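Local coordinates for uncharacterized NTF2-like protein (Cytophaga hutchinsonii ATCC 33406, PDB 3F14) that is of unknown function but has a SnoaL-like domain of the NTF2 clan, whose cone-shaped fold often encloses a binding pocket, at residues Q11-S15 and G16-A20. Residues are numbered along the deposited sequence; the frame is centred on the assembly and turned at random.
Sequences QHFSS and GDFPA
Phe13 and Phe18 meet where helix 2-14 ends and the chain turns back past its last turn. CD1 of Phe18 sits over one face of the Phe13 ring, offset toward the rim and 3.6 Å from Phe13 CE2. The ring planes stand 47° apart, so the two rings meet obliquely. With CG of Phe13 anti to the backbone N (chi1 -170°), the ring swings toward the returning chain even though its CB sets out the other way. CE1 of Phe18 also reaches Phe13 O at 3.6 Å, while Gly16 O lies over the centre of one face of the Phe18 ring. Away from this aromatic pair, His12 and Asp17 run side by side: OD2 of Asp17 comes to the edge of the imidazole, 3.4 Å from His12 CD2, and Ala20 CB lies 3.7 Å from the same carbon.

The turn is a Schellman motif closing helix 2-14 of this SnoaL-like, NTF2-like domain, and it illustrates how a glycine at a helix C-terminus lets the chain reverse so that side chains five residues apart meet. Asp17 N donates to His12 O at 3.0 Å, and Gly16 N donates to Phe13 O from well above the carbonyl plane. Gly16 takes a positive phi of 89°, at which a CB would collide with Ser15 O. Phe13 O also accepts a hydrogen bond from a bound Tris molecule, probably from the crystallisation liquor.

Farther out, Cys49 of helix 42-57 touches both phenylalanines, and Trp31 packs edge-to-face with Phe13. With the Phe13 ring cut back to an alanine, Phe18 CD1 would probably lose the face it rests on and Trp31 its aromatic mate, opening a gap beside Cys49. The imidazole is positioned from within the helix, through a hydrogen bond between His12 ND1 and Ser8 O.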
loop_
_atom_site.group_PDB
_atom_site.type_symbol
_atom_site.label_atom_id
_atom_site.label_comp_id
_atom_site.label_asym_id
_atom_site.label_seq_id
_atom_site.Cartn_x
_atom_site.Cartn_y
_atom_site.Cartn_z
ATOM N N GLN A 11 -4.055 -2.147 13.910
ATOM C CA GLN A 11 -3.157 -1.228 14.589
ATOM C C GLN A 11 -2.048 -1.945 15.336
ATOM O O GLN A 11 -0.888 -1.565 15.219
ATOM C CB GLN A 11 -3.920 -0.356 15.571
ATOM C CG GLN A 11 -4.818 0.698 14.931
ATOM C CD GLN A 11 -4.045 1.878 14.362
ATOM O OE1 GLN A 11 -2.929 2.168 14.797
ATOM N NE2 GLN A 11 -4.662 2.592 13.401
ATOM N N HIS A 12 -2.399 -2.991 16.085
ATOM C CA HIS A 12 -1.395 -3.752 16.821
ATOM C C HIS A 12 -0.405 -4.434 15.910
ATOM O O HIS A 12 0.795 -4.308 16.090
ATOM C CB HIS A 12 -2.053 -4.810 17.699
ATOM C CG HIS A 12 -2.573 -4.278 18.993
ATOM N ND1 HIS A 12 -3.900 -3.951 19.190
ATOM C CD2 HIS A 12 -1.933 -4.025 20.158
ATOM C CE1 HIS A 12 -4.060 -3.536 20.441
ATOM N NE2 HIS A 12 -2.883 -3.569 21.047
ATOM N N PHE A 13 -0.875 -5.116 14.856
ATOM C CA PHE A 13 0.071 -5.794 13.970
ATOM C C PHE A 13 0.983 -4.787 13.262
ATOM O O PHE A 13 2.190 -4.984 13.215
ATOM C CB PHE A 13 -0.667 -6.683 12.936
ATOM C CG PHE A 13 0.275 -7.593 12.146
ATOM C CD1 PHE A 13 0.970 -7.152 11.046
ATOM C CD2 PHE A 13 0.453 -8.922 12.565
ATOM C CE1 PHE A 13 1.859 -7.975 10.387
ATOM C CE2 PHE A 13 1.303 -9.757 11.896
ATOM C CZ PHE A 13 2.041 -9.287 10.822
ATOM N N SER A 14 0.411 -3.695 12.737
ATOM C CA SER A 14 1.202 -2.749 11.959
ATOM C C SER A 14 2.279 -2.058 12.802
ATOM O O SER A 14 3.324 -1.695 12.311
ATOM C CB SER A 14 0.305 -1.710 11.266
ATOM O OG SER A 14 -0.276 -2.272 10.061
ATOM N N SER A 15 1.980 -1.854 14.080
ATOM C CA SER A 15 2.908 -1.202 14.991
ATOM C C SER A 15 3.932 -2.207 15.571
ATOM O O SER A 15 4.802 -1.813 16.375
ATOM C CB SER A 15 2.143 -0.416 16.096
ATOM O OG SER A 15 1.421 -1.298 16.869
ATOM N N GLY A 16 3.919 -3.464 15.118
ATOM C CA GLY A 16 4.893 -4.474 15.529
ATOM C C GLY A 16 4.568 -5.292 16.734
ATOM O O GLY A 16 5.393 -6.112 17.124
ATOM N N ASP A 17 3.404 -5.084 17.319
ATOM C CA ASP A 17 2.980 -5.794 18.500
ATOM C C ASP A 17 2.257 -7.056 18.067
ATOM O O ASP A 17 1.084 -7.265 18.359
ATOM C CB ASP A 17 2.080 -4.934 19.399
ATOM C CG ASP A 17 1.842 -5.554 20.786
ATOM O OD1 ASP A 17 2.421 -6.623 21.086
ATOM O OD2 ASP A 17 1.000 -4.972 21.531
ATOM N N PHE A 18 2.996 -7.924 17.391
ATOM C CA PHE A 18 2.395 -9.124 16.820
ATOM C C PHE A 18 1.734 -10.041 17.873
ATOM O O PHE A 18 0.622 -10.540 17.629
ATOM C CB PHE A 18 3.416 -9.941 16.046
ATOM C CG PHE A 18 4.269 -9.145 15.072
ATOM C CD1 PHE A 18 3.740 -8.323 14.106
ATOM C CD2 PHE A 18 5.635 -9.348 15.058
ATOM C CE1 PHE A 18 4.560 -7.692 13.198
ATOM C CE2 PHE A 18 6.450 -8.708 14.141
ATOM C CZ PHE A 18 5.898 -7.888 13.201
ATOM N N PRO A 19 2.389 -10.263 19.022
ATOM C CA PRO A 19 1.808 -11.204 20.014
ATOM C C PRO A 19 0.403 -10.832 20.466
ATOM O O PRO A 19 -0.343 -11.715 20.843
ATOM C CB PRO A 19 2.819 -11.179 21.157
ATOM C CG PRO A 19 4.085 -10.779 20.503
ATOM C CD PRO A 19 3.711 -9.789 19.471
ATOM N N ALA A 20 0.035 -9.560 20.431
ATOM C CA ALA A 20 -1.330 -9.143 20.798
ATOM C C ALA A 20 -2.392 -9.692 19.862
ATOM O O ALA A 20 -3.567 -9.711 20.227
ATOM C CB ALA A 20 -1.436 -7.588 20.869
#